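Local structure of probable adenylyl-sulfate kinase (Aeropyrum pernix, 2YVU) at residues Asp35-Glu40 with Ser179-Val184; Arg43-Asp48 with Arg79-Asn84; Val16-Leu21 with Ser175-Leu180; Gly49-Thr54 with Lys72-Ile77. The protein probably catalyses the ATP-dependent 3'-phosphorylation of adenosine 5'-phosphosulfate to 3'-phosphoadenylyl sulfate, the activated form of sulfate. All coordinates share one frame; numbering follows the deposited sequence.

How the interactions relate
Interactions 2, 3 and 4 are buried, whereas interaction 1 lies nearer the surface, its centre about 16 Å from that of the chain, and alone has a salt bridge across its segments. Interactions 1 and 3 both use helix 170-184: Val-181 CG2 packs on Val-16 CG2 at 4.0 Å. Interactions 2 and 4 share helix 64-82 and join through Leu-47 CD1 and Ile-77 CG2, 4.1 Å apart; both also touch the second subunit. Interactions 3 and 4 lie on opposite sides of the chain's centre, yet Trp-17 CZ3 reaches Ile-74 CG2 at 3.7 Å. The buried three meet across their segments by apolar contact without hydrogen bonds, and interaction 1 combines apolar and charged contact.

Interaction 1 (Asp35-Glu40 with Ser179-Val184); sequences DLLQKE and SLVKAV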
loop_
_atom_site.group_PDB
_atom_site.type_symbol
_atom_site.label_atom_id
_atom_site.label_comp_id
_atom_site.label_asym_id
_atom_site.label_seq_id
_atom_site.Cartn_x
_atom_site.Cartn_y
_atom_site.Cartn_z
ATOM N N ASP A 35 12.066 -8.115 13.661
ATOM C CA ASP A 35 13.104 -9.143 13.559
ATOM C C ASP A 35 12.692 -10.394 14.352
ATOM O O ASP A 35 12.843 -11.516 13.874
ATOM C CB ASP A 35 14.434 -8.604 14.091
ATOM C CG ASP A 35 15.609 -9.475 13.699
ATOM O OD1 ASP A 35 15.729 -9.774 12.492
ATOM O OD2 ASP A 35 16.412 -9.861 14.582
ATOM N N LEU A 36 12.163 -10.196 15.561
ATOM C CA LEU A 36 11.730 -11.312 16.406
ATOM C C LEU A 36 10.660 -12.203 15.773
ATOM O O LEU A 36 10.754 -13.434 15.790
ATOM C CB LEU A 36 11.184 -10.788 17.739
ATOM C CG LEU A 36 12.113 -10.132 18.773
ATOM C CD1 LEU A 36 11.280 -9.707 19.992
ATOM C CD2 LEU A 36 13.207 -11.098 19.209
ATOM N N LEU A 37 9.624 -11.576 15.237
ATOM C CA LEU A 37 8.529 -12.305 14.624
ATOM C C LEU A 37 8.924 -12.988 13.323
ATOM O O LEU A 37 8.483 -14.093 13.048
ATOM C CB LEU A 37 7.356 -11.354 14.379
ATOM C CG LEU A 37 6.823 -10.715 15.650
ATOM C CD1 LEU A 37 5.976 -9.515 15.289
ATOM C CD2 LEU A 37 6.005 -11.758 16.448
ATOM N N GLN A 38 9.730 -12.321 12.509
ATOM C CA GLN A 38 10.153 -12.933 11.261
ATOM C C GLN A 38 10.968 -14.177 11.593
ATOM O O GLN A 38 10.698 -15.256 11.069
ATOM C CB GLN A 38 10.964 -11.941 10.417
ATOM C CG GLN A 38 10.102 -10.810 9.846
ATOM C CD GLN A 38 10.898 -9.767 9.057
ATOM O OE1 GLN A 38 12.080 -9.542 9.316
ATOM N NE2 GLN A 38 10.236 -9.110 8.107
ATOM N N LYS A 39 11.945 -14.042 12.487
ATOM C CA LYS A 39 12.753 -15.199 12.866
ATOM C C LYS A 39 11.877 -16.354 13.345
ATOM O O LYS A 39 12.273 -17.509 13.265
ATOM C CB LYS A 39 13.783 -14.807 13.924
ATOM C CG LYS A 39 14.969 -14.053 13.333
ATOM C CD LYS A 39 15.895 -13.523 14.423
ATOM C CE LYS A 39 17.138 -12.850 13.841
ATOM N NZ LYS A 39 18.051 -12.330 14.916
ATOM N N GLU A 40 10.675 -16.051 13.825
ATOM C CA GLU A 40 9.758 -17.102 14.264
ATOM C C GLU A 40 8.927 -17.596 13.088
ATOM O O GLU A 40 8.095 -18.484 13.238
ATOM C CB GLU A 40 8.826 -16.599 15.370
ATOM C CG GLU A 40 9.532 -16.334 16.682
ATOM C CD GLU A 40 8.571 -16.016 17.817
ATOM O OE1 GLU A 40 7.364 -16.301 17.690
ATOM O OE2 GLU A 40 9.034 -15.494 18.850
ATOM N N SER A 179 5.049 -9.539 23.907
ATOM C CA SER A 179 4.105 -10.364 24.677
ATOM C C SER A 179 2.656 -10.041 24.331
ATOM O O SER A 179 1.822 -10.947 24.243
ATOM C CB SER A 179 4.319 -10.177 26.181
ATOM O OG SER A 179 5.577 -10.691 26.585
ATOM N N LEU A 180 2.356 -8.755 24.133
ATOM C CA LEU A 180 0.998 -8.319 23.771
ATOM C C LEU A 180 0.686 -8.875 22.371
ATOM O O LEU A 180 -0.371 -9.474 22.141
ATOM C CB LEU A 180 0.903 -6.775 23.739
ATOM C CG LEU A 180 -0.433 -6.011 23.923
ATOM C CD1 LEU A 180 -0.492 -4.786 22.985
ATOM C CD2 LEU A 180 -1.610 -6.910 23.647
ATOM N N VAL A 181 1.614 -8.684 21.436
ATOM C CA VAL A 181 1.411 -9.174 20.073
ATOM C C VAL A 181 1.150 -10.685 20.066
ATOM O O VAL A 181 0.192 -11.155 19.455
ATOM C CB VAL A 181 2.647 -8.878 19.176
ATOM C CG1 VAL A 181 2.577 -9.707 17.905
ATOM C CG2 VAL A 181 2.677 -7.380 18.806
ATOM N N LYS A 182 2.011 -11.444 20.740
ATOM C CA LYS A 182 1.844 -12.895 20.773
ATOM C C LYS A 182 0.546 -13.290 21.470
ATOM O O LYS A 182 -0.065 -14.300 21.138
ATOM C CB LYS A 182 3.040 -13.552 21.473
ATOM C CG LYS A 182 4.343 -13.397 20.708
ATOM C CD LYS A 182 4.386 -14.250 19.430
ATOM C CE LYS A 182 4.469 -15.739 19.783
ATOM N NZ LYS A 182 4.936 -16.596 18.657
ATOM N N ALA A 183 0.115 -12.482 22.427
ATOM C CA ALA A 183 -1.115 -12.792 23.133
ATOM C C ALA A 183 -2.299 -12.619 22.206
ATOM O O ALA A 183 -3.300 -13.312 22.334
ATOM C CB ALA A 183 -1.268 -11.891 24.350
ATOM N N VAL A 184 -2.182 -11.704 21.257
ATOM C CA VAL A 184 -3.279 -11.437 20.337
ATOM C C VAL A 184 -3.331 -12.333 19.094
ATOM O O VAL A 184 -4.413 -12.764 18.686
ATOM C CB VAL A 184 -3.252 -9.945 19.879
ATOM C CG1 VAL A 184 -4.264 -9.702 18.763
ATOM C CG2 VAL A 184 -3.568 -9.034 21.057
#
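Leu-37 and Lys-182 mark the nearest approach of the two backbones, with their CA atoms 9.1 Å apart, a spacing that leaves the meeting to side chains. On the buried side, Leu-37 CD2 lies 4.3 Å from Val-181 CG1. The same methyl also lies 4.2 Å from Lys-182 CD, so the aliphatic part of the lysine adds to the apolar patch. Lys-182 is bent twice, at chi2 (-71°) and chi3 (-69°), and this curl carries its ammonium group toward the end of the other segment. There Lys-182 NZ donates to Glu-40 OE1 at 2.6 Å, a salt-bridged hydrogen bond arriving nearly in line with the C-O bond, and the two side chains approach from opposite directions. Glu-40 OE2 faces Tyr-178 OH, a probable hydrogen bond whose modelled length is too short to be relied on. A methionine in place of Lys-182 would probably leave the Glu-40 carboxylate without its ammonium mate across the contact. Val-181 also touches Ile-14 and Val-16 of strand 14-19. The arrangement is helix-on-helix packing beside the parallel sheet of the P-loop kinase fold, joining the carboxyl-terminal end of helix 26-39, which begins in the probable P-loop, to the last helix, 170-184.

Interaction 2 (Arg43-Asp48 with Arg79-Asn84); sequences RVEVLD and RLLARN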
loop_
_atom_site.group_PDB
_atom_site.type_symbol
_atom_site.label_atom_id
_atom_site.label_comp_id
_atom_site.label_asym_id
_atom_site.label_seq_id
_atom_site.Cartn_x
_atom_site.Cartn_y
_atom_site.Cartn_z
ATOM N N ARG A 43 4.846 -13.638 8.662
ATOM C CA ARG A 43 4.972 -12.694 7.556
ATOM C C ARG A 43 4.831 -11.361 8.261
ATOM O O ARG A 43 3.833 -11.138 8.951
ATOM C CB ARG A 43 3.804 -12.830 6.587
ATOM C CG ARG A 43 3.491 -14.246 6.157
ATOM C CD ARG A 43 4.163 -14.554 4.855
ATOM N NE ARG A 43 3.335 -15.438 4.041
ATOM C CZ ARG A 43 3.641 -15.804 2.801
ATOM N NH1 ARG A 43 4.760 -15.356 2.243
ATOM N NH2 ARG A 43 2.831 -16.614 2.124
ATOM N N VAL A 44 5.808 -10.476 8.083
ATOM C CA VAL A 44 5.790 -9.164 8.726
ATOM C C VAL A 44 6.215 -8.046 7.774
ATOM O O VAL A 44 7.064 -8.254 6.896
ATOM C CB VAL A 44 6.782 -9.112 9.910
ATOM C CG1 VAL A 44 6.601 -7.804 10.681
ATOM C CG2 VAL A 44 6.582 -10.317 10.837
ATOM N N GLU A 45 5.595 -6.879 7.923
ATOM C CA GLU A 45 5.984 -5.713 7.144
ATOM C C GLU A 45 6.021 -4.542 8.084
ATOM O O GLU A 45 5.090 -4.335 8.860
ATOM C CB GLU A 45 5.010 -5.413 6.025
ATOM C CG GLU A 45 5.037 -6.442 4.923
ATOM C CD GLU A 45 6.314 -6.370 4.115
ATOM O OE1 GLU A 45 7.063 -5.390 4.269
ATOM O OE2 GLU A 45 6.553 -7.276 3.315
ATOM N N VAL A 46 7.111 -3.785 8.019
ATOM C CA VAL A 46 7.267 -2.615 8.841
ATOM C C VAL A 46 7.069 -1.447 7.890
ATOM O O VAL A 46 7.772 -1.341 6.893
ATOM C CB VAL A 46 8.686 -2.519 9.430
ATOM C CG1 VAL A 46 8.850 -1.207 10.147
ATOM C CG2 VAL A 46 8.947 -3.665 10.381
ATOM N N LEU A 47 6.096 -0.592 8.183
ATOM C CA LEU A 47 5.837 0.571 7.361
ATOM C C LEU A 47 6.192 1.781 8.209
ATOM O O LEU A 47 5.730 1.906 9.340
ATOM C CB LEU A 47 4.354 0.636 6.931
ATOM C CG LEU A 47 3.761 -0.601 6.234
ATOM C CD1 LEU A 47 2.276 -0.395 5.983
ATOM C CD2 LEU A 47 4.475 -0.870 4.915
ATOM N N ASP A 48 7.038 2.657 7.676
ATOM C CA ASP A 48 7.415 3.854 8.410
ATOM C C ASP A 48 7.507 5.050 7.469
ATOM O O ASP A 48 7.387 4.896 6.260
ATOM C CB ASP A 48 8.731 3.622 9.158
ATOM C CG ASP A 48 9.865 3.237 8.231
ATOM O OD1 ASP A 48 10.331 4.101 7.466
ATOM O OD2 ASP A 48 10.276 2.057 8.247
ATOM N N ARG A 79 -4.376 -2.462 6.021
ATOM C CA ARG A 79 -5.561 -3.304 6.048
ATOM C C ARG A 79 -5.456 -4.429 4.999
ATOM O O ARG A 79 -5.751 -5.599 5.280
ATOM C CB ARG A 79 -6.793 -2.417 5.823
ATOM C CG ARG A 79 -8.084 -3.144 5.479
ATOM C CD ARG A 79 -9.259 -2.154 5.483
ATOM N NE ARG A 79 -10.505 -2.718 4.960
ATOM C CZ ARG A 79 -11.684 -2.091 4.990
ATOM N NH1 ARG A 79 -11.794 -0.879 5.522
ATOM N NH2 ARG A 79 -12.757 -2.667 4.472
ATOM N N LEU A 80 -5.017 -4.076 3.791
ATOM C CA LEU A 80 -4.861 -5.063 2.738
ATOM C C LEU A 80 -3.835 -6.121 3.131
ATOM O O LEU A 80 -4.051 -7.306 2.932
ATOM C CB LEU A 80 -4.412 -4.393 1.444
ATOM C CG LEU A 80 -5.449 -4.132 0.349
ATOM C CD1 LEU A 80 -6.754 -3.689 0.931
ATOM C CD2 LEU A 80 -4.878 -3.071 -0.602
ATOM N N LEU A 81 -2.706 -5.701 3.673
ATOM C CA LEU A 81 -1.692 -6.683 4.046
ATOM C C LEU A 81 -2.214 -7.578 5.172
ATOM O O LEU A 81 -2.095 -8.812 5.128
ATOM C CB LEU A 81 -0.403 -5.976 4.492
ATOM C CG LEU A 81 0.477 -5.338 3.393
ATOM C CD1 LEU A 81 1.479 -4.356 4.014
ATOM C CD2 LEU A 81 1.220 -6.426 2.627
ATOM N N ALA A 82 -2.815 -6.952 6.173
ATOM C CA ALA A 82 -3.298 -7.696 7.324
ATOM C C ALA A 82 -4.408 -8.687 7.000
ATOM O O ALA A 82 -4.446 -9.776 7.574
ATOM C CB ALA A 82 -3.740 -6.723 8.427
ATOM N N ARG A 83 -5.314 -8.330 6.096
ATOM C CA ARG A 83 -6.368 -9.272 5.752
ATOM C C ARG A 83 -5.781 -10.437 4.969
ATOM O O ARG A 83 -6.479 -11.418 4.700
ATOM C CB ARG A 83 -7.512 -8.601 4.963
ATOM C CG ARG A 83 -7.251 -8.234 3.508
ATOM C CD ARG A 83 -8.406 -7.353 3.059
ATOM N NE ARG A 83 -8.447 -7.059 1.625
ATOM C CZ ARG A 83 -9.254 -6.138 1.103
ATOM N NH1 ARG A 83 -10.055 -5.444 1.911
ATOM N NH2 ARG A 83 -9.289 -5.922 -0.207
ATOM N N ASN A 84 -4.503 -10.340 4.595
ATOM C CA ASN A 84 -3.877 -11.450 3.886
ATOM C C ASN A 84 -2.854 -12.165 4.744
ATOM O O ASN A 84 -1.901 -12.733 4.230
ATOM C CB ASN A 84 -3.248 -10.985 2.568
ATOM C CG ASN A 84 -4.298 -10.711 1.498
ATOM O OD1 ASN A 84 -4.854 -11.635 0.913
ATOM N ND2 ASN A 84 -4.594 -9.444 1.266
#
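Glu-45 and Leu-81 touch through aliphatic atoms alone, and no flat group stacks across the contact. The face contact here is within segment 79-84: Leu-80 CD1 sits 3.5 Å above the guanidinium plane of Arg-83, over its centre. The amide of Asn-84 turns back on its own helix end, ND2 giving a hydrogen bond to Leu-80 O at 2.8 Å with an N-H...O angle of 153°, the donor lying somewhat off the carbonyl plane. The carboxylate of Glu-45 is directed to the partner chain: the bend at chi2 (-70°) takes it off the line of an extended chain. Its OE2 accepts from Asn-84 ND2 of the second subunit, and Arg-83 NE of the second subunit pairs with the same oxygen as an intersubunit salt bridge. What faces Leu-81 is therefore the aliphatic root of the glutamate. Leu-81 CD1 is 4.2 Å from Glu-45 CB and 4.5 Å from Leu-47 CD1, so one methyl spans two alternate strand residues whose side chains leave the same face. The backbones are nearest at Glu-45 and Leu-81, with 8.3 Å between CA atoms. The evidence is for modest apolar packing, with 102 Å² buried and no hydrogen bond across the segments. Strand 44-48, outermost in the sheet of this chain, pairs with strand 87-91, whose Val-88 touches both Leu-47 and Leu-81. Helix 64-82 covers this face, while on the other Val-44 and Val-46 pack on helix 26-39.

Interaction 3 (Val16-Leu21 with Ser175-Leu180); sequences VWLTGL and SYLYSL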
loop_
_atom_site.group_PDB
_atom_site.type_symbol
_atom_site.label_atom_id
_atom_site.label_comp_id
_atom_site.label_asym_id
_atom_site.label_seq_id
_atom_site.Cartn_x
_atom_site.Cartn_y
_atom_site.Cartn_z
ATOM N N VAL A 16 -0.012 -3.144 14.188
ATOM C CA VAL A 16 0.557 -2.593 15.397
ATOM C C VAL A 16 0.942 -1.173 14.994
ATOM O O VAL A 16 1.801 -0.977 14.123
ATOM C CB VAL A 16 1.817 -3.373 15.840
ATOM C CG1 VAL A 16 2.382 -2.743 17.096
ATOM C CG2 VAL A 16 1.485 -4.825 16.035
ATOM N N TRP A 17 0.291 -0.195 15.615
ATOM C CA TRP A 17 0.513 1.214 15.308
ATOM C C TRP A 17 1.311 1.955 16.374
ATOM O O TRP A 17 0.769 2.311 17.438
ATOM C CB TRP A 17 -0.836 1.899 15.099
ATOM C CG TRP A 17 -0.732 3.272 14.505
ATOM C CD1 TRP A 17 -0.536 4.453 15.179
ATOM C CD2 TRP A 17 -0.701 3.595 13.113
ATOM N NE1 TRP A 17 -0.378 5.492 14.283
ATOM C CE2 TRP A 17 -0.465 4.991 13.009
ATOM C CE3 TRP A 17 -0.845 2.841 11.934
ATOM C CZ2 TRP A 17 -0.353 5.639 11.783
ATOM C CZ3 TRP A 17 -0.737 3.489 10.721
ATOM C CH2 TRP A 17 -0.492 4.877 10.651
ATOM N N LEU A 18 2.598 2.206 16.114
ATOM C CA LEU A 18 3.376 2.902 17.130
ATOM C C LEU A 18 3.187 4.408 16.987
ATOM O O LEU A 18 3.405 4.973 15.915
ATOM C CB LEU A 18 4.853 2.545 17.005
ATOM C CG LEU A 18 5.191 1.045 16.961
ATOM C CD1 LEU A 18 6.605 0.863 16.437
ATOM C CD2 LEU A 18 5.053 0.425 18.330
ATOM N N THR A 19 2.779 5.068 18.062
ATOM C CA THR A 19 2.604 6.507 17.996
ATOM C C THR A 19 3.440 7.152 19.104
ATOM O O THR A 19 3.513 6.649 20.235
ATOM C CB THR A 19 1.101 6.912 18.132
ATOM O OG1 THR A 19 0.983 8.337 18.157
ATOM C CG2 THR A 19 0.502 6.347 19.408
ATOM N N GLY A 20 4.087 8.260 18.758
ATOM C CA GLY A 20 4.924 8.955 19.702
ATOM C C GLY A 20 5.690 10.054 18.991
ATOM O O GLY A 20 5.626 10.166 17.771
ATOM N N LEU A 21 6.411 10.859 19.759
ATOM C CA LEU A 21 7.174 11.968 19.214
ATOM C C LEU A 21 8.362 11.511 18.398
ATOM O O LEU A 21 8.903 10.426 18.623
ATOM C CB LEU A 21 7.685 12.870 20.356
ATOM C CG LEU A 21 6.685 13.717 21.150
ATOM C CD1 LEU A 21 7.389 14.351 22.351
ATOM C CD2 LEU A 21 6.078 14.784 20.255
ATOM N N SER A 175 10.349 -6.521 24.370
ATOM C CA SER A 175 9.866 -7.738 24.985
ATOM C C SER A 175 8.444 -7.574 25.502
ATOM O O SER A 175 7.643 -8.495 25.430
ATOM C CB SER A 175 10.803 -8.109 26.146
ATOM O OG SER A 175 10.344 -9.248 26.834
ATOM N N TYR A 176 8.130 -6.393 26.018
ATOM C CA TYR A 176 6.794 -6.136 26.549
ATOM C C TYR A 176 5.785 -6.079 25.412
ATOM O O TYR A 176 4.678 -6.597 25.542
ATOM C CB TYR A 176 6.813 -4.821 27.344
ATOM C CG TYR A 176 5.594 -4.510 28.207
ATOM C CD1 TYR A 176 5.022 -5.477 29.043
ATOM C CD2 TYR A 176 5.062 -3.218 28.240
ATOM C CE1 TYR A 176 3.961 -5.164 29.889
ATOM C CE2 TYR A 176 3.994 -2.887 29.083
ATOM C CZ TYR A 176 3.449 -3.867 29.907
ATOM O OH TYR A 176 2.392 -3.539 30.733
ATOM N N LEU A 177 6.171 -5.459 24.294
ATOM C CA LEU A 177 5.291 -5.326 23.115
ATOM C C LEU A 177 5.092 -6.686 22.463
ATOM O O LEU A 177 4.007 -7.020 21.992
ATOM C CB LEU A 177 5.919 -4.377 22.068
ATOM C CG LEU A 177 5.064 -3.434 21.185
ATOM C CD1 LEU A 177 5.758 -3.196 19.845
ATOM C CD2 LEU A 177 3.683 -3.973 20.964
ATOM N N TYR A 178 6.173 -7.453 22.418
ATOM C CA TYR A 178 6.143 -8.788 21.846
ATOM C C TYR A 178 5.144 -9.670 22.584
ATOM O O TYR A 178 4.458 -10.463 21.957
ATOM C CB TYR A 178 7.552 -9.398 21.898
ATOM C CG TYR A 178 7.607 -10.882 21.569
ATOM C CD1 TYR A 178 7.238 -11.841 22.517
ATOM C CD2 TYR A 178 8.038 -11.326 20.316
ATOM C CE1 TYR A 178 7.297 -13.196 22.231
ATOM C CE2 TYR A 178 8.099 -12.692 20.015
ATOM C CZ TYR A 178 7.728 -13.615 20.980
ATOM O OH TYR A 178 7.780 -14.951 20.706
ATOM N N SER A 179 5.049 -9.539 23.907
ATOM C CA SER A 179 4.105 -10.364 24.677
ATOM C C SER A 179 2.656 -10.041 24.331
ATOM O O SER A 179 1.822 -10.947 24.243
ATOM C CB SER A 179 4.319 -10.177 26.181
ATOM O OG SER A 179 5.577 -10.691 26.585
ATOM N N LEU A 180 2.356 -8.755 24.133
ATOM C CA LEU A 180 0.998 -8.319 23.771
ATOM C C LEU A 180 0.686 -8.875 22.371
ATOM O O LEU A 180 -0.371 -9.474 22.141
ATOM C CB LEU A 180 0.903 -6.775 23.739
ATOM C CG LEU A 180 -0.433 -6.011 23.923
ATOM C CD1 LEU A 180 -0.492 -4.786 22.985
ATOM C CD2 LEU A 180 -1.610 -6.910 23.647
#
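Segment 175-180 meets Val-16 and Leu-18 through one residue, Leu-177, and its other positions serve the helix or different neighbours. Ser-175 comes first: its carbonyl oxygen accepts from Ser-179 N at 3.2 Å and from Ser-179 OG, also at 3.2 Å, the two donors coming from opposite faces of the carbonyl plane. Tyr-176 turns to Leu-161 and Leu-163 of strand 161-164. Leu-177 follows, its CA 9.5 Å from that of Val-16, and points at the strand. With chi1 at -145°, away from a regular staggered value, the branch at CG is turned so that Leu-177 CD2 lies 4.3 Å from Val-16 CG1 and Leu-177 CD1 lies 4.0 Å from Leu-18 CD2. The side chains of Leu-177 and Leu-18 cross obliquely. Tyr-178 packs on Leu-36 of helix 26-39, and Leu-180 touches Leu-161 and Ile-117. Strand 14-19 is central in the parallel sheet and runs into Gly-20 and Leu-21, which probably belong to the ATP-binding P-loop. Besides strand 14-19, three elements meet Leu-177: helix 26-39 through Ile-29 and Leu-33, strand 114-120 through Ile-117, and strand 161-164 through Leu-163.

Interaction 4 (Gly49-Thr54 with Lys72-Ile77); sequences GDWART and KRIAWI
Trp-51 carries its CG opposite the backbone N (chi1 163°), and the end of the indole comes near Ile-74, which in turn has CG1 beside its own N (chi1 -68°) with a further bend at chi2 (-53°). The result places the Ile-74 CD1 methyl against two neighbouring partners. It meets the indole at its edge, near the ring plane, 4.3 Å from Trp-51 CZ3, so the benzo side of the ring is approached end-on and no methyl-over-face contact forms here. The same CD1 is 4.5 Å from Ala-52 CB, a residue short enough to let the helices draw near; the CA atoms of Ala-52 and Ile-74 are 8.5 Å apart. One helical turn on, Ile-77 CD1 comes within 4.6 Å of Trp-51 CH2, a looser approach, beyond direct contact.

Helix 49-53 starts with a side-chain cap, Asp-48 OD1 accepting from Trp-51 N. Phe-92 touches both Ala-52 and Ile-74, while the Trp-51 ring meets Trp-76 of the second subunit edge-to-face, so this contact borders the dimer interface. The side chain of Ile-74 is about 9 Å from that of Ser-94, the probable phosphoserine residue. With 103 Å² buried and no hydrogen bond or charge pair between the segments, the join rests on dispersion and the exclusion of water, so any selectivity would have to come from fit of shape: a methyl set against an indole edge and an alanine beside it.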
loop_
_atom_site.group_PDB
_atom_site.type_symbol
_atom_site.label_atom_id
_atom_site.label_comp_id
_atom_site.label_asym_id
_atom_site.label_seq_id
_atom_site.Cartn_x
_atom_site.Cartn_y
_atom_site.Cartn_z
ATOM N N GLY A 49 7.692 6.242 8.027
ATOM C CA GLY A 49 7.760 7.456 7.221
ATOM C C GLY A 49 8.885 7.534 6.215
ATOM O O GLY A 49 8.691 7.976 5.086
ATOM N N ASP A 50 10.074 7.106 6.608
ATOM C CA ASP A 50 11.201 7.149 5.698
ATOM C C ASP A 50 10.930 6.274 4.475
ATOM O O ASP A 50 11.278 6.636 3.351
ATOM C CB ASP A 50 12.483 6.719 6.424
ATOM C CG ASP A 50 13.018 7.807 7.360
ATOM O OD1 ASP A 50 12.318 8.824 7.565
ATOM O OD2 ASP A 50 14.137 7.647 7.898
ATOM N N TRP A 51 10.298 5.130 4.682
ATOM C CA TRP A 51 9.984 4.256 3.558
ATOM C C TRP A 51 8.918 4.919 2.702
ATOM O O TRP A 51 9.076 5.072 1.495
ATOM C CB TRP A 51 9.459 2.908 4.056
ATOM C CG TRP A 51 8.738 2.124 3.001
ATOM C CD1 TRP A 51 9.300 1.414 1.972
ATOM C CD2 TRP A 51 7.317 2.005 2.842
ATOM N NE1 TRP A 51 8.311 0.862 1.185
ATOM C CE2 TRP A 51 7.087 1.209 1.696
ATOM C CE3 TRP A 51 6.216 2.495 3.555
ATOM C CZ2 TRP A 51 5.800 0.892 1.248
ATOM C CZ3 TRP A 51 4.943 2.181 3.111
ATOM C CH2 TRP A 51 4.744 1.386 1.966
ATOM N N ALA A 52 7.827 5.319 3.342
ATOM C CA ALA A 52 6.708 5.945 2.640
ATOM C C ALA A 52 7.117 7.166 1.827
ATOM O O ALA A 52 6.632 7.381 0.718
ATOM C CB ALA A 52 5.628 6.344 3.647
ATOM N N ARG A 53 8.007 7.969 2.397
ATOM C CA ARG A 53 8.466 9.195 1.778
ATOM C C ARG A 53 9.070 9.003 0.389
ATOM O O ARG A 53 9.023 9.907 -0.436
ATOM C CB ARG A 53 9.466 9.867 2.715
ATOM C CG ARG A 53 9.864 11.279 2.339
ATOM C CD ARG A 53 10.885 11.793 3.341
ATOM N NE ARG A 53 11.791 10.716 3.728
ATOM C CZ ARG A 53 12.953 10.892 4.345
ATOM N NH1 ARG A 53 13.372 12.119 4.654
ATOM N NH2 ARG A 53 13.695 9.834 4.654
ATOM N N THR A 54 9.635 7.832 0.113
ATOM C CA THR A 54 10.209 7.613 -1.204
ATOM C C THR A 54 9.400 6.623 -2.021
ATOM O O THR A 54 9.827 6.224 -3.108
ATOM C CB THR A 54 11.661 7.088 -1.126
ATOM O OG1 THR A 54 11.680 5.833 -0.439
ATOM C CG2 THR A 54 12.546 8.087 -0.395
ATOM N N LYS A 72 -4.448 7.938 5.869
ATOM C CA LYS A 72 -5.570 7.127 5.419
ATOM C C LYS A 72 -5.015 6.104 4.416
ATOM O O LYS A 72 -5.430 4.955 4.366
ATOM C CB LYS A 72 -6.613 8.009 4.734
ATOM C CG LYS A 72 -7.705 7.213 4.029
ATOM C CD LYS A 72 -8.741 8.134 3.407
ATOM C CE LYS A 72 -9.930 7.335 2.870
ATOM N NZ LYS A 72 -10.963 8.227 2.241
ATOM N N ARG A 73 -4.069 6.551 3.609
ATOM C CA ARG A 73 -3.457 5.694 2.623
ATOM C C ARG A 73 -2.706 4.562 3.304
ATOM O O ARG A 73 -2.800 3.409 2.890
ATOM C CB ARG A 73 -2.509 6.514 1.766
ATOM C CG ARG A 73 -1.781 5.705 0.763
ATOM C CD ARG A 73 -1.399 6.607 -0.363
ATOM N NE ARG A 73 -0.433 7.566 0.086
ATOM C CZ ARG A 73 -0.460 8.854 -0.216
ATOM N NH1 ARG A 73 -1.421 9.365 -0.982
ATOM N NH2 ARG A 73 0.491 9.626 0.258
ATOM N N ILE A 74 -1.957 4.896 4.349
ATOM C CA ILE A 74 -1.215 3.882 5.086
ATOM C C ILE A 74 -2.176 2.879 5.706
ATOM O O ILE A 74 -1.917 1.685 5.702
ATOM C CB ILE A 74 -0.363 4.505 6.212
ATOM C CG1 ILE A 74 0.777 5.333 5.599
ATOM C CG2 ILE A 74 0.199 3.403 7.110
ATOM C CD1 ILE A 74 1.623 4.556 4.584
ATOM N N ALA A 75 -3.289 3.383 6.244
ATOM C CA ALA A 75 -4.300 2.538 6.870
ATOM C C ALA A 75 -4.844 1.500 5.866
ATOM O O ALA A 75 -5.121 0.356 6.197
ATOM C CB ALA A 75 -5.439 3.413 7.374
ATOM N N TRP A 76 -4.998 1.904 4.626
ATOM C CA TRP A 76 -5.511 0.956 3.656
ATOM C C TRP A 76 -4.507 -0.105 3.270
ATOM O O TRP A 76 -4.870 -1.278 3.135
ATOM C CB TRP A 76 -6.009 1.695 2.439
ATOM C CG TRP A 76 -7.448 2.044 2.623
ATOM C CD1 TRP A 76 -7.969 3.239 3.028
ATOM C CD2 TRP A 76 -8.554 1.156 2.453
ATOM N NE1 TRP A 76 -9.335 3.149 3.116
ATOM C CE2 TRP A 76 -9.720 1.880 2.766
ATOM C CE3 TRP A 76 -8.667 -0.188 2.065
ATOM C CZ2 TRP A 76 -10.997 1.306 2.701
ATOM C CZ3 TRP A 76 -9.939 -0.761 1.998
ATOM C CH2 TRP A 76 -11.086 -0.010 2.314
ATOM N N ILE A 77 -3.247 0.307 3.111
ATOM C CA ILE A 77 -2.170 -0.606 2.753
ATOM C C ILE A 77 -2.028 -1.604 3.900
ATOM O O ILE A 77 -1.859 -2.798 3.683
ATOM C CB ILE A 77 -0.844 0.150 2.569
ATOM C CG1 ILE A 77 -0.967 1.123 1.387
ATOM C CG2 ILE A 77 0.306 -0.831 2.411
ATOM C CD1 ILE A 77 0.253 2.072 1.183
#